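Local coordinates for protein 6-phospho-beta-d glycosidase (Streptococcus pyogenes, PDB 5FOO) that probably hydrolyses 6-phospho-beta-glucosides, as a family 1 glycoside hydrolase with a TIM-barrel fold, at residues 266-269 and 270-274; 276-280 and 281-285; 317-320 and 321-325. The protein carries 1 engineered substitution. All coordinates share one frame; numbering follows the deposited sequence.

In the fold
All three interactions are local, each joining neighbours along one continuous piece of chain on the periphery of the (beta/alpha)8 barrel, with centres 23 to 27 Å from that of the chain. Interaction 1 ends helix 263-271 and interaction 2 starts helix 280-288, so one is a C-terminal and the other an N-terminal cap. Interaction 2 is the surface contact, rich in carboxylates; interactions 1 and 3 are partly buried, and interaction 3 is the most aromatic. Asp272 of interaction 1 takes bonds from Tyr322 and Trp317 of interaction 3, while Trp276 of interaction 2 packs on Val266 and Leu269. Interactions 2 and 3 do not touch, their nearest atoms being about 8 Å apart.

Interaction 1 of 3, residues 266-269 and 270-274; sequences VAVL and KKDGV
Val274 N bonds to Leu269 O at 2.9 Å and nearly straight, 166° at the hydrogen, while Asp272 N reaches Val268 O at 2.9 Å with a more bent geometry. Asp272 N also leans weakly on Leu269 O, which therefore serves two donors. Upstream, the regular helical bonds Lys270 N to Val266 O and Lys271 N to Ala267 O close the last turns of helix 263-271. Gly273 then leaves helical geometry with a positive phi of 73°, and its N bonds to Lys270 O; together with the Val274 bond this makes a Schellman motif, the C-terminal cap of the helix. Beside the cap, Lys271 NZ forms a salt bridge with Asp272 OD1 at 2.8 Å, approaching on the syn side of the carboxylate but 25° out of its plane. Bends at its last two torsions curl the lysine chain back to bring the ammonium there. The other oxygen, OD2, takes hydrogen bonds from Tyr322 and Trp317, tying the helix end to the loop before strand 324-325, and lies alongside Val268 CG1, 3.7 Å away. Leu269 and Val274 cross at about a right angle, CD2 meeting CG2 at 3.8 Å, and both pack on Trp317.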
loop_
_atom_site.group_PDB
_atom_site.type_symbol
_atom_site.label_atom_id
_atom_site.label_comp_id
_atom_site.label_asym_id
_atom_site.label_seq_id
_atom_site.Cartn_x
_atom_site.Cartn_y
_atom_site.Cartn_z
ATOM N N VAL A 266 0.708 -1.860 -23.914
ATOM C CA VAL A 266 1.317 -2.928 -24.639
ATOM C C VAL A 266 1.983 -2.493 -25.961
ATOM O O VAL A 266 3.095 -2.906 -26.189
ATOM C CB VAL A 266 0.309 -4.062 -24.935
ATOM C CG1 VAL A 266 0.832 -5.065 -25.955
ATOM C CG2 VAL A 266 0.040 -4.839 -23.652
ATOM N N ALA A 267 1.307 -1.742 -26.829
ATOM C CA ALA A 267 1.941 -1.255 -28.094
ATOM C C ALA A 267 3.172 -0.360 -27.801
ATOM O O ALA A 267 4.194 -0.518 -28.443
ATOM C CB ALA A 267 0.925 -0.492 -28.960
ATOM N N VAL A 268 3.127 0.505 -26.782
ATOM C CA VAL A 268 4.312 1.295 -26.452
ATOM C C VAL A 268 5.486 0.411 -26.018
ATOM O O VAL A 268 6.638 0.576 -26.480
ATOM C CB VAL A 268 4.000 2.405 -25.438
ATOM C CG1 VAL A 268 5.265 3.132 -24.960
ATOM C CG2 VAL A 268 2.969 3.393 -26.024
ATOM N N LEU A 269 5.203 -0.525 -25.133
ATOM C CA LEU A 269 6.268 -1.362 -24.562
ATOM C C LEU A 269 6.936 -2.192 -25.657
ATOM O O LEU A 269 8.151 -2.314 -25.656
ATOM C CB LEU A 269 5.723 -2.300 -23.462
ATOM C CG LEU A 269 5.231 -1.567 -22.215
ATOM C CD1 LEU A 269 4.595 -2.619 -21.320
ATOM C CD2 LEU A 269 6.353 -0.830 -21.485
ATOM N N LYS A 270 6.122 -2.697 -26.581
ATOM C CA LYS A 270 6.574 -3.505 -27.727
ATOM C C LYS A 270 7.405 -2.680 -28.710
ATOM O O LYS A 270 8.457 -3.107 -29.126
ATOM C CB LYS A 270 5.355 -4.032 -28.421
ATOM C CG LYS A 270 5.487 -5.122 -29.457
ATOM C CD LYS A 270 4.074 -5.169 -30.096
ATOM C CE LYS A 270 3.695 -6.464 -30.775
ATOM N NZ LYS A 270 4.765 -6.802 -31.746
ATOM N N LYS A 271 6.941 -1.481 -29.023
ATOM C CA LYS A 271 7.679 -0.575 -29.853
ATOM C C LYS A 271 9.011 -0.233 -29.224
ATOM O O LYS A 271 9.996 -0.096 -29.931
ATOM C CB LYS A 271 6.875 0.686 -30.117
ATOM C CG LYS A 271 7.610 1.789 -30.870
ATOM C CD LYS A 271 6.812 3.104 -30.930
ATOM C CE LYS A 271 6.430 3.757 -29.594
ATOM N NZ LYS A 271 7.521 4.302 -28.732
ATOM N N ASP A 272 9.061 -0.113 -27.907
ATOM C CA ASP A 272 10.285 0.272 -27.268
ATOM C C ASP A 272 11.137 -0.939 -26.976
ATOM O O ASP A 272 12.130 -0.783 -26.285
ATOM C CB ASP A 272 10.068 1.054 -25.953
ATOM C CG ASP A 272 9.386 2.379 -26.159
ATOM O OD1 ASP A 272 9.348 2.817 -27.295
ATOM O OD2 ASP A 272 8.924 3.016 -25.183
ATOM N N GLY A 273 10.743 -2.127 -27.395
ATOM C CA GLY A 273 11.559 -3.311 -27.124
ATOM C C GLY A 273 11.608 -3.858 -25.707
ATOM O O GLY A 273 12.538 -4.570 -25.393
ATOM N N VAL A 274 10.650 -3.514 -24.836
ATOM C CA VAL A 274 10.726 -3.916 -23.445
ATOM C C VAL A 274 9.513 -4.685 -22.935
ATOM O O VAL A 274 9.411 -4.934 -21.733
ATOM C CB VAL A 274 11.003 -2.691 -22.512
ATOM C CG1 VAL A 274 12.403 -2.114 -22.794
ATOM C CG2 VAL A 274 9.921 -1.622 -22.631
#

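Interaction 2 of 3, residues 276-280 and 281-285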
loop_
_atom_site.group_PDB
_atom_site.type_symbol
_atom_site.label_atom_id
_atom_site.label_comp_id
_atom_site.label_asym_id
_atom_site.label_seq_id
_atom_site.Cartn_x
_atom_site.Cartn_y
_atom_site.Cartn_z
ATOM N N TRP A 276 7.052 -7.408 -21.624
ATOM C CA TRP A 276 7.174 -8.601 -20.798
ATOM C C TRP A 276 7.027 -9.848 -21.629
ATOM O O TRP A 276 6.437 -9.840 -22.692
ATOM C CB TRP A 276 6.097 -8.634 -19.657
ATOM C CG TRP A 276 4.695 -8.315 -20.129
ATOM C CD1 TRP A 276 3.897 -9.072 -20.948
ATOM C CD2 TRP A 276 3.986 -7.116 -19.871
ATOM N NE1 TRP A 276 2.754 -8.404 -21.240
ATOM C CE2 TRP A 276 2.734 -7.226 -20.538
ATOM C CE3 TRP A 276 4.260 -5.987 -19.083
ATOM C CZ2 TRP A 276 1.732 -6.263 -20.432
ATOM C CZ3 TRP A 276 3.262 -4.980 -18.993
ATOM C CH2 TRP A 276 2.023 -5.126 -19.669
ATOM N N GLN A 277 7.574 -10.913 -21.100
ATOM C CA GLN A 277 7.294 -12.255 -21.598
ATOM C C GLN A 277 6.020 -12.817 -20.947
ATOM O O GLN A 277 5.953 -12.959 -19.717
ATOM C CB GLN A 277 8.473 -13.175 -21.237
ATOM C CG GLN A 277 9.658 -13.015 -22.141
ATOM C CD GLN A 277 9.399 -13.624 -23.521
ATOM O OE1 GLN A 277 9.075 -14.821 -23.632
ATOM N NE2 GLN A 277 9.515 -12.806 -24.580
ATOM N N SER A 278 5.048 -13.230 -21.750
ATOM C CA SER A 278 3.871 -13.846 -21.216
ATOM C C SER A 278 3.597 -15.159 -21.937
ATOM O O SER A 278 4.216 -15.427 -22.925
ATOM C CB SER A 278 2.729 -12.866 -21.412
ATOM O OG SER A 278 2.360 -12.812 -22.766
ATOM N N THR A 279 2.678 -15.976 -21.443
ATOM C CA THR A 279 2.138 -17.114 -22.201
ATOM C C THR A 279 0.639 -16.982 -22.330
ATOM O O THR A 279 -0.003 -16.280 -21.535
ATOM C CB THR A 279 2.483 -18.471 -21.568
ATOM O OG1 THR A 279 1.692 -18.671 -20.399
ATOM C CG2 THR A 279 3.986 -18.547 -21.193
ATOM N N PRO A 280 0.045 -17.635 -23.358
ATOM C CA PRO A 280 -1.416 -17.602 -23.427
ATOM C C PRO A 280 -2.145 -18.140 -22.163
ATOM O O PRO A 280 -3.233 -17.626 -21.806
ATOM C CB PRO A 280 -1.747 -18.451 -24.691
ATOM C CG PRO A 280 -0.459 -18.544 -25.448
ATOM C CD PRO A 280 0.635 -18.489 -24.408
ATOM N N GLU A 281 -1.570 -19.128 -21.479
ATOM C CA GLU A 281 -2.174 -19.729 -20.255
ATOM C C GLU A 281 -2.191 -18.709 -19.096
ATOM O O GLU A 281 -3.138 -18.570 -18.343
ATOM C CB GLU A 281 -1.375 -20.986 -19.813
ATOM C CG GLU A 281 -1.369 -22.208 -20.766
ATOM C CD GLU A 281 -0.561 -22.035 -22.104
ATOM O OE1 GLU A 281 0.436 -21.255 -22.227
ATOM O OE2 GLU A 281 -0.950 -22.702 -23.083
ATOM N N GLU A 282 -1.123 -17.949 -18.996
ATOM C CA GLU A 282 -0.983 -16.891 -17.990
ATOM C C GLU A 282 -1.943 -15.816 -18.271
ATOM O O GLU A 282 -2.666 -15.450 -17.354
ATOM C CB GLU A 282 0.428 -16.312 -17.900
ATOM C CG GLU A 282 1.439 -17.331 -17.401
ATOM C CD GLU A 282 2.890 -16.848 -17.518
ATOM O OE1 GLU A 282 3.124 -15.704 -17.976
ATOM O OE2 GLU A 282 3.801 -17.621 -17.192
ATOM N N LEU A 283 -2.068 -15.394 -19.529
ATOM C CA LEU A 283 -3.050 -14.367 -19.860
ATOM C C LEU A 283 -4.531 -14.748 -19.575
ATOM O O LEU A 283 -5.346 -13.891 -19.173
ATOM C CB LEU A 283 -2.905 -13.872 -21.298
ATOM C CG LEU A 283 -1.552 -13.164 -21.539
ATOM C CD1 LEU A 283 -1.247 -12.923 -23.028
ATOM C CD2 LEU A 283 -1.455 -11.882 -20.751
ATOM N N ALA A 284 -4.852 -16.015 -19.781
ATOM C CA ALA A 284 -6.194 -16.539 -19.477
ATOM C C ALA A 284 -6.398 -16.642 -17.953
ATOM O O ALA A 284 -7.490 -16.323 -17.460
ATOM C CB ALA A 284 -6.394 -17.903 -20.152
ATOM N N LEU A 285 -5.355 -17.011 -17.203
ATOM C CA LEU A 285 -5.428 -17.008 -15.708
ATOM C C LEU A 285 -5.749 -15.610 -15.233
ATOM O O LEU A 285 -6.651 -15.432 -14.420
ATOM C CB LEU A 285 -4.139 -17.537 -15.061
ATOM C CG LEU A 285 -4.109 -18.691 -14.073
ATOM C CD1 LEU A 285 -5.215 -19.708 -14.330
ATOM C CD2 LEU A 285 -2.747 -19.406 -14.106
#
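Thr279 OG1 receives the backbone N-H of Glu282 at 3.2 Å, with 159° at the hydrogen, and the closest packing gathers round this bond. With chi1 at 74° the hydroxyl sits between the threonine's own N and carbonyl carbon, turned toward the first turn of the helix. Glu282 CG lies 3.3 Å from the same OG1, and the extended glutamate chain runs back past Thr279 until OE1 stands 3.8 Å from Ser278 CA. That carboxylate is held from beyond the turn: OE1 is shared by Lys136, in a salt bridge, and Tyr194, so the glutamate is fixed to helices 136-153 and 186-208. Thr279 is thus the N-cap of helix 280-288, and Pro280 opens the first turn. The regular helical bonds follow at once, Leu283 N to Thr279 O at 3.0 Å, then Ala284 N to Pro280 O at 3.1 Å. On the looser side, Glu281 is exposed and bends at chi2 (70°) to lie beside the proline ring, its OE1 3.5 Å from Pro280 CD. The same oxygen is 3.4 Å from Thr279 OG1, at most a weak bond. Leu283, also exposed, lays CD1 3.6 Å from Ser278 OG. Further back along the loop, Trp276 turns into the protein, stacking with Tyr194.

Interaction 3 of 3, residues 317-320 and 321-325. With EDO (1,2-ethanediol), chain L; EDO (1,2-ethanediol), chain K.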
loop_
_atom_site.group_PDB
_atom_site.type_symbol
_atom_site.label_atom_id
_atom_site.label_comp_id
_atom_site.label_asym_id
_atom_site.label_seq_id
_atom_site.Cartn_x
_atom_site.Cartn_y
_atom_site.Cartn_z
ATOM N N TRP A 317 15.232 1.743 -20.444
ATOM C CA TRP A 317 13.846 2.174 -20.565
ATOM C C TRP A 317 13.312 2.731 -19.224
ATOM O O TRP A 317 13.692 2.283 -18.150
ATOM C CB TRP A 317 12.942 1.056 -21.112
ATOM C CG TRP A 317 11.555 1.558 -21.504
ATOM C CD1 TRP A 317 11.191 2.089 -22.691
ATOM C CD2 TRP A 317 10.379 1.596 -20.673
ATOM N NE1 TRP A 317 9.845 2.421 -22.662
ATOM C CE2 TRP A 317 9.346 2.155 -21.427
ATOM C CE3 TRP A 317 10.105 1.211 -19.367
ATOM C CZ2 TRP A 317 8.055 2.336 -20.915
ATOM C CZ3 TRP A 317 8.777 1.393 -18.868
ATOM C CH2 TRP A 317 7.805 1.942 -19.635
ATOM N N SER A 318 12.505 3.786 -19.334
ATOM C CA SER A 318 11.791 4.355 -18.214
ATOM C C SER A 318 10.465 4.952 -18.721
ATOM O O SER A 318 10.416 5.478 -19.813
ATOM C CB SER A 318 12.609 5.461 -17.525
ATOM O OG SER A 318 11.739 6.247 -16.757
ATOM N N PRO A 319 9.387 4.892 -17.909
ATOM C CA PRO A 319 8.130 5.571 -18.274
ATOM C C PRO A 319 8.306 7.071 -18.405
ATOM O O PRO A 319 7.595 7.721 -19.196
ATOM C CB PRO A 319 7.161 5.194 -17.103
ATOM C CG PRO A 319 8.060 4.792 -15.965
ATOM C CD PRO A 319 9.291 4.170 -16.631
ATOM N N GLU A 320 9.294 7.601 -17.682
ATOM C CA GLU A 320 9.680 9.016 -17.733
ATOM C C GLU A 320 10.372 9.502 -19.005
ATOM O O GLU A 320 10.669 10.710 -19.140
ATOM C CB GLU A 320 10.490 9.424 -16.480
ATOM C CG GLU A 320 9.706 9.197 -15.184
ATOM C CD GLU A 320 10.155 10.046 -13.995
ATOM O OE1 GLU A 320 11.270 10.591 -13.996
ATOM O OE2 GLU A 320 9.387 10.138 -13.014
ATOM N N TRP A 321 10.555 8.614 -19.959
ATOM C CA TRP A 321 10.815 9.024 -21.329
ATOM C C TRP A 321 9.675 9.866 -21.849
ATOM O O TRP A 321 9.908 10.623 -22.738
ATOM C CB TRP A 321 10.876 7.836 -22.307
ATOM C CG TRP A 321 12.130 6.898 -22.266
ATOM C CD1 TRP A 321 13.104 6.865 -21.328
ATOM C CD2 TRP A 321 12.454 5.872 -23.230
ATOM N NE1 TRP A 321 14.034 5.886 -21.655
ATOM C CE2 TRP A 321 13.655 5.278 -22.822
ATOM C CE3 TRP A 321 11.853 5.435 -24.412
ATOM C CZ2 TRP A 321 14.271 4.233 -23.552
ATOM C CZ3 TRP A 321 12.442 4.388 -25.123
ATOM C CH2 TRP A 321 13.629 3.790 -24.680
ATOM N N TYR A 322 8.429 9.659 -21.386
ATOM C CA TYR A 322 7.274 10.310 -21.973
ATOM C C TYR A 322 6.683 11.441 -21.123
ATOM O O TYR A 322 5.684 12.034 -21.535
ATOM C CB TYR A 322 6.190 9.272 -22.308
ATOM C CG TYR A 322 6.681 8.248 -23.278
ATOM C CD1 TYR A 322 6.877 8.571 -24.594
ATOM C CD2 TYR A 322 7.085 6.979 -22.841
ATOM C CE1 TYR A 322 7.418 7.648 -25.490
ATOM C CE2 TYR A 322 7.593 6.031 -23.724
ATOM C CZ TYR A 322 7.779 6.371 -25.054
ATOM O OH TYR A 322 8.279 5.443 -25.970
ATOM N N TYR A 323 7.252 11.727 -19.950
ATOM C CA TYR A 323 6.738 12.809 -19.117
ATOM C C TYR A 323 7.769 13.145 -18.057
ATOM O O TYR A 323 8.543 12.310 -17.726
ATOM C CB TYR A 323 5.388 12.399 -18.430
ATOM C CG TYR A 323 5.469 11.185 -17.506
ATOM C CD1 TYR A 323 5.833 11.326 -16.171
ATOM C CD2 TYR A 323 5.247 9.894 -17.993
ATOM C CE1 TYR A 323 5.983 10.206 -15.306
ATOM C CE2 TYR A 323 5.384 8.758 -17.153
ATOM C CZ TYR A 323 5.730 8.928 -15.809
ATOM O OH TYR A 323 5.834 7.849 -15.002
ATOM N N ASP A 324 7.702 14.367 -17.534
ATOM C CA ASP A 324 8.441 14.830 -16.403
ATOM C C ASP A 324 7.438 15.211 -15.309
ATOM O O ASP A 324 6.315 15.607 -15.611
ATOM C CB ASP A 324 9.202 16.165 -16.710
ATOM C CG ASP A 324 10.373 16.008 -17.690
ATOM O OD1 ASP A 324 10.660 14.900 -18.166
ATOM O OD2 ASP A 324 10.980 17.042 -18.019
ATOM N N PRO A 325 7.869 15.159 -14.051
ATOM C CA PRO A 325 7.101 15.744 -12.964
ATOM C C PRO A 325 6.899 17.216 -13.181
ATOM O O PRO A 325 7.799 17.868 -13.675
ATOM C CB PRO A 325 8.009 15.520 -11.743
ATOM C CG PRO A 325 8.761 14.304 -12.069
ATOM C CD PRO A 325 8.995 14.359 -13.566
HETATM C C1 EDO L . 11.733 13.359 -15.566
HETATM O O1 EDO L . 12.860 14.197 -15.159
HETATM C C2 EDO L . 12.006 12.634 -16.897
HETATM O O2 EDO L . 10.934 12.556 -17.896
HETATM C C1 EDO K . 13.209 12.358 -20.565
HETATM O O1 EDO K . 12.717 12.101 -21.912
HETATM C C2 EDO K . 14.044 11.177 -20.061
HETATM O O2 EDO K . 13.866 11.092 -18.638
#
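The indole of Trp317 presents an edge to one face of Trp321, in an edge-to-face pair whose planes stand 55° apart and whose centroids, five-membered on six-membered ring, are 4.4 Å apart. CD1 makes the touch, 3.6 Å from Trp321 CZ3 and offset toward the rim of that ring; a Trp317 CG anti to its own N (chi1 -169°) swings the indole toward its partner. Trp317 also meets Trp247 edge-to-face, and the ring of Tyr322 meets that of Phe243 with planes at about 55°. Among the backbone bonds, Trp321 N reaches Ser318 O at 3.1 Å and Tyr322 N reaches Pro319 O at 3.0 Å. These i to i+3 bonds mark a 3-10 turn, begun by an ST turn in which Ser318 OG accepts from Glu320 N at 2.9 Å; the turn leads into strand 324-325 at the edge of a small mixed sheet. Apolar contact is carried by Tyr323, whose ring has Glu320 CA over its centre, 4.3 Å above the plane, and whose CE2 lies 4.0 Å from Pro319 CB. The ring packs against helix 235-258, where the hydroxyl bonds to Asn248.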